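Local coordinates for aspergillopepsin-2 heavy chain (Aspergillus niger var. macrosporus, PDB 1Y43), which acts as an acid endopeptidase of the peptidase G1 (glutamic) family, of which this chain is the heavy-chain part, at residues 3-15 with 22-34. Sequence-based numbering, arbitrary orientation.
Sequences EEYCASAWVGIDG and ILQTGVDFCYEDG. With SO4 (sulfate ion), chain D.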
loop_
_atom_site.group_PDB
_atom_site.type_symbol
_atom_site.label_atom_id
_atom_site.label_comp_id
_atom_site.label_asym_id
_atom_site.label_seq_id
_atom_site.Cartn_x
_atom_site.Cartn_y
_atom_site.Cartn_z
ATOM N N GLU B 3 19.246 -2.004 -15.618
ATOM C CA GLU B 3 18.718 -2.332 -14.256
ATOM C C GLU B 3 17.280 -1.829 -14.122
ATOM O O GLU B 3 16.932 -0.798 -14.684
ATOM C CB GLU B 3 19.605 -1.690 -13.188
ATOM C CG GLU B 3 19.296 -2.128 -11.769
ATOM C CD GLU B 3 20.327 -1.620 -10.779
ATOM O OE1 GLU B 3 21.539 -1.618 -11.106
ATOM O OE2 GLU B 3 19.931 -1.222 -9.664
ATOM N N GLU B 4 16.449 -2.565 -13.398
ATOM C CA GLU B 4 15.058 -2.165 -13.217
ATOM C C GLU B 4 14.812 -1.716 -11.787
ATOM O O GLU B 4 15.249 -2.367 -10.841
ATOM C CB GLU B 4 14.106 -3.310 -13.559
ATOM C CG GLU B 4 12.654 -2.893 -13.506
ATOM C CD GLU B 4 11.708 -3.919 -14.090
ATOM O OE1 GLU B 4 12.154 -4.971 -14.615
ATOM O OE2 GLU B 4 10.494 -3.662 -14.023
ATOM N N TYR B 5 14.100 -0.609 -11.644
ATOM C CA TYR B 5 13.787 -0.045 -10.342
ATOM C C TYR B 5 12.286 -0.036 -10.161
ATOM O O TYR B 5 11.573 0.347 -11.081
ATOM C CB TYR B 5 14.266 1.400 -10.293
ATOM C CG TYR B 5 15.732 1.544 -10.526
ATOM C CD1 TYR B 5 16.247 1.587 -11.817
ATOM C CD2 TYR B 5 16.609 1.621 -9.455
ATOM C CE1 TYR B 5 17.610 1.702 -12.034
ATOM C CE2 TYR B 5 17.975 1.737 -9.654
ATOM C CZ TYR B 5 18.469 1.776 -10.943
ATOM O OH TYR B 5 19.833 1.871 -11.126
ATOM N N CYS B 6 11.810 -0.405 -8.977
ATOM C CA CYS B 6 10.366 -0.411 -8.718
ATOM C C CYS B 6 10.049 0.098 -7.321
ATOM O O CYS B 6 10.930 0.239 -6.468
ATOM C CB CYS B 6 9.797 -1.837 -8.803
ATOM S SG CYS B 6 10.038 -2.759 -10.355
ATOM N N ALA B 7 8.756 0.305 -7.087
ATOM C CA ALA B 7 8.225 0.717 -5.795
ATOM C C ALA B 7 6.745 0.335 -5.845
ATOM O O ALA B 7 6.224 0.039 -6.915
ATOM C CB ALA B 7 8.393 2.220 -5.597
ATOM N N SER B 8 6.094 0.257 -4.697
ATOM C CA SER B 8 4.675 -0.067 -4.667
ATOM C C SER B 8 3.980 0.857 -3.658
ATOM O O SER B 8 4.615 1.361 -2.721
ATOM C CB SER B 8 4.472 -1.532 -4.262
ATOM O OG SER B 8 4.828 -1.727 -2.900
ATOM N N ALA B 9 2.691 1.079 -3.853
ATOM C CA ALA B 9 1.906 1.890 -2.932
ATOM C C ALA B 9 0.662 1.055 -2.676
ATOM O O ALA B 9 0.032 0.559 -3.620
ATOM C CB ALA B 9 1.519 3.218 -3.565
ATOM N N TRP B 10 0.297 0.906 -1.413
ATOM C CA TRP B 10 -0.866 0.109 -1.064
ATOM C C TRP B 10 -1.482 0.507 0.274
ATOM O O TRP B 10 -0.895 1.274 1.031
ATOM C CB TRP B 10 -0.459 -1.378 -1.016
ATOM C CG TRP B 10 0.742 -1.683 -0.167
ATOM C CD1 TRP B 10 2.053 -1.709 -0.570
ATOM C CD2 TRP B 10 0.743 -2.078 1.214
ATOM N NE1 TRP B 10 2.858 -2.104 0.466
ATOM C CE2 TRP B 10 2.081 -2.337 1.573
ATOM C CE3 TRP B 10 -0.263 -2.241 2.176
ATOM C CZ2 TRP B 10 2.445 -2.759 2.860
ATOM C CZ3 TRP B 10 0.104 -2.662 3.461
ATOM C CH2 TRP B 10 1.445 -2.915 3.785
ATOM N N VAL B 11 -2.705 0.035 0.514
ATOM C CA VAL B 11 -3.357 0.232 1.804
ATOM C C VAL B 11 -3.600 -1.181 2.320
ATOM O O VAL B 11 -3.747 -2.141 1.532
ATOM C CB VAL B 11 -4.712 1.003 1.727
ATOM C CG1 VAL B 11 -4.479 2.408 1.243
ATOM C CG2 VAL B 11 -5.723 0.255 0.866
ATOM N N GLY B 12 -3.610 -1.328 3.630
ATOM C CA GLY B 12 -3.821 -2.649 4.173
ATOM C C GLY B 12 -4.149 -2.696 5.643
ATOM O O GLY B 12 -4.151 -1.672 6.338
ATOM N N ILE B 13 -4.531 -3.892 6.074
ATOM C CA ILE B 13 -4.846 -4.187 7.462
ATOM C C ILE B 13 -3.816 -5.224 7.940
ATOM O O ILE B 13 -3.562 -6.223 7.254
ATOM C CB ILE B 13 -6.270 -4.780 7.595
ATOM C CG1 ILE B 13 -7.304 -3.717 7.190
ATOM C CG2 ILE B 13 -6.522 -5.273 9.026
ATOM C CD1 ILE B 13 -8.750 -4.214 7.180
ATOM N N ASP B 14 -3.200 -4.931 9.084
ATOM C CA ASP B 14 -2.221 -5.794 9.736
ATOM C C ASP B 14 -0.861 -5.908 9.071
ATOM O O ASP B 14 -0.577 -5.198 8.104
ATOM C CB ASP B 14 -2.842 -7.162 10.042
ATOM C CG ASP B 14 -3.983 -7.057 11.051
ATOM O OD1 ASP B 14 -3.922 -6.169 11.920
ATOM O OD2 ASP B 14 -4.938 -7.851 10.966
ATOM N N GLY B 15 0.016 -6.696 9.676
ATOM C CA GLY B 15 1.349 -6.865 9.130
ATOM C C GLY B 15 2.463 -6.183 9.911
ATOM O O GLY B 15 3.629 -6.505 9.697
ATOM N N ILE B 22 -1.876 -10.228 6.338
ATOM C CA ILE B 22 -1.949 -8.872 5.832
ATOM C C ILE B 22 -2.935 -8.902 4.681
ATOM O O ILE B 22 -2.797 -9.714 3.762
ATOM C CB ILE B 22 -0.642 -8.324 5.219
ATOM C CG1 ILE B 22 0.564 -8.585 6.112
ATOM C CG2 ILE B 22 -0.801 -6.816 4.983
ATOM C CD1 ILE B 22 1.854 -7.992 5.579
ATOM N N LEU B 23 -3.969 -8.073 4.769
ATOM C CA LEU B 23 -4.948 -7.944 3.695
ATOM C C LEU B 23 -4.521 -6.617 3.044
ATOM O O LEU B 23 -4.610 -5.549 3.674
ATOM C CB LEU B 23 -6.377 -7.850 4.250
ATOM C CG LEU B 23 -7.463 -7.345 3.291
ATOM C CD1 LEU B 23 -7.503 -8.156 1.991
ATOM C CD2 LEU B 23 -8.807 -7.387 3.986
ATOM N N GLN B 24 -4.085 -6.672 1.785
ATOM C CA GLN B 24 -3.582 -5.466 1.132
ATOM C C GLN B 24 -3.847 -5.452 -0.362
ATOM O O GLN B 24 -4.077 -6.491 -0.983
ATOM C CB GLN B 24 -2.072 -5.377 1.352
ATOM C CG GLN B 24 -1.366 -6.673 0.975
ATOM C CD GLN B 24 0.120 -6.696 1.307
ATOM O OE1 GLN B 24 0.760 -5.669 1.545
ATOM N NE2 GLN B 24 0.650 -7.893 1.265
ATOM N N THR B 25 -3.877 -4.253 -0.922
ATOM C CA THR B 25 -4.107 -4.090 -2.348
ATOM C C THR B 25 -3.418 -2.805 -2.769
ATOM O O THR B 25 -3.360 -1.832 -2.000
ATOM C CB THR B 25 -5.610 -4.081 -2.705
ATOM O OG1 THR B 25 -5.761 -4.311 -4.114
ATOM C CG2 THR B 25 -6.267 -2.734 -2.353
ATOM N N GLY B 26 -2.853 -2.804 -3.971
ATOM C CA GLY B 26 -2.162 -1.621 -4.428
ATOM C C GLY B 26 -1.677 -1.689 -5.854
ATOM O O GLY B 26 -2.135 -2.506 -6.653
ATOM N N VAL B 27 -0.692 -0.847 -6.143
ATOM C CA VAL B 27 -0.141 -0.721 -7.478
ATOM C C VAL B 27 1.378 -0.706 -7.442
ATOM O O VAL B 27 1.969 -0.151 -6.511
ATOM C CB VAL B 27 -0.601 0.629 -8.087
ATOM C CG1 VAL B 27 0.088 0.881 -9.413
ATOM C CG2 VAL B 27 -2.122 0.647 -8.255
ATOM N N ASP B 28 2.000 -1.382 -8.408
ATOM C CA ASP B 28 3.460 -1.399 -8.546
ATOM C C ASP B 28 3.820 -0.457 -9.684
ATOM O O ASP B 28 3.065 -0.340 -10.655
ATOM C CB ASP B 28 3.975 -2.782 -8.968
ATOM C CG ASP B 28 4.045 -3.777 -7.825
ATOM O OD1 ASP B 28 3.827 -3.412 -6.671
ATOM O OD2 ASP B 28 4.346 -4.950 -8.094
ATOM N N PHE B 29 4.919 0.268 -9.540
ATOM C CA PHE B 29 5.393 1.138 -10.621
ATOM C C PHE B 29 6.853 0.807 -10.840
ATOM O O PHE B 29 7.635 0.826 -9.894
ATOM C CB PHE B 29 5.253 2.652 -10.346
ATOM C CG PHE B 29 4.843 3.005 -8.952
ATOM C CD1 PHE B 29 3.496 3.047 -8.607
ATOM C CD2 PHE B 29 5.801 3.348 -7.996
ATOM C CE1 PHE B 29 3.099 3.428 -7.325
ATOM C CE2 PHE B 29 5.425 3.732 -6.707
ATOM C CZ PHE B 29 4.071 3.772 -6.373
ATOM N N CYS B 30 7.199 0.435 -12.065
ATOM C CA CYS B 30 8.571 0.089 -12.400
ATOM C C CYS B 30 9.126 0.876 -13.568
ATOM O O CYS B 30 8.392 1.255 -14.480
ATOM C CB CYS B 30 8.689 -1.392 -12.713
ATOM S SG CYS B 30 8.285 -2.510 -11.341
ATOM N N TYR B 31 10.438 1.086 -13.526
ATOM C CA TYR B 31 11.165 1.808 -14.545
ATOM C C TYR B 31 12.354 0.973 -15.013
ATOM O O TYR B 31 13.081 0.397 -14.197
ATOM C CB TYR B 31 11.709 3.121 -13.984
ATOM C CG TYR B 31 12.666 3.773 -14.950
ATOM C CD1 TYR B 31 12.189 4.420 -16.083
ATOM C CD2 TYR B 31 14.049 3.642 -14.799
ATOM C CE1 TYR B 31 13.056 4.916 -17.049
ATOM C CE2 TYR B 31 14.933 4.138 -15.773
ATOM C CZ TYR B 31 14.421 4.771 -16.890
ATOM O OH TYR B 31 15.251 5.259 -17.877
ATOM N N GLU B 32 12.578 0.965 -16.320
ATOM C CA GLU B 32 13.705 0.256 -16.888
ATOM C C GLU B 32 14.003 0.812 -18.273
ATOM O O GLU B 32 13.139 0.811 -19.134
ATOM C CB GLU B 32 13.402 -1.238 -16.991
ATOM C CG GLU B 32 14.609 -2.056 -17.359
ATOM C CD GLU B 32 14.279 -3.180 -18.311
ATOM O OE1 GLU B 32 13.392 -4.002 -17.978
ATOM O OE2 GLU B 32 14.918 -3.247 -19.391
ATOM N N ASP B 33 15.210 1.338 -18.449
ATOM C CA ASP B 33 15.685 1.878 -19.722
ATOM C C ASP B 33 14.668 2.641 -20.585
ATOM O O ASP B 33 14.274 2.188 -21.670
ATOM C CB ASP B 33 16.370 0.768 -20.540
ATOM C CG ASP B 33 17.039 1.296 -21.818
ATOM O OD1 ASP B 33 17.775 2.317 -21.748
ATOM O OD2 ASP B 33 16.792 0.683 -22.883
ATOM N N GLY B 34 14.252 3.798 -20.073
ATOM C CA GLY B 34 13.316 4.670 -20.770
ATOM C C GLY B 34 11.877 4.214 -20.880
ATOM O O GLY B 34 11.098 4.854 -21.575
HETATM S S SO4 D . 18.924 4.136 -16.214
HETATM O O1 SO4 D . 17.797 4.635 -17.092
HETATM O O2 SO4 D . 19.704 3.060 -16.932
HETATM O O3 SO4 D . 19.828 5.295 -15.884
HETATM O O4 SO4 D . 18.355 3.539 -14.950
HETATM O O HOH W 1 17.119 1.004 -16.567
#
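Strands 4-13 and 22-32 run antiparallel at 165°, their axes 4.6 Å apart at the closest. Five pairs, from Tyr-5 with Tyr-31 to Ile-13 with Leu-23, each exchange two N-H...O=C bonds, and CA-H...O contacts fill the steps between them.

At the non-hydrogen-bonded pair Cys-6 and Cys-30 the CA atoms lie only 4.1 Å apart, close enough for a disulfide directly across the strands. Both sulfurs stand beside their own backbone N, and the two meet to close the S-S bond. Four residues along on the same face, Trp-10 sets CG between its backbone N and carbonyl carbon (chi1 52°), which brings the indole alongside Gln-24. The amide oxygen OE1 of Gln-24 sits 3.3 Å above the indole plane, over its centre, with the amide nearly perpendicular to the ring. NE1 of Trp-10 hydrogen-bonds OE1 of Glu-110 on strand 104-114. Gly-26, opposite Trp-10, suits this tight pairing because a CB would collide with Ala-9 O and Trp-10 CB.

On the other face, Phe-29 has an almost eclipsed first torsion (chi1 8°) that leans its ring across the neighbouring strand. Its CE2 meets Ala-7 CB at 3.5 Å, while Ala-9 CB packs at the ring edge; two small alanines leave room for the phenyl. Near the open end, Tyr-31 OH donates to O1 of a sulfate ion (2.7 Å), probably from the crystallisation liquor, and accepts from Gly-34 N.

The arrangement is a long, disulfide-braced beta hairpin, continued by strands 35-45 and 104-114 within a curved sheet of the concanavalin-like beta-sandwich of peptidase family G1.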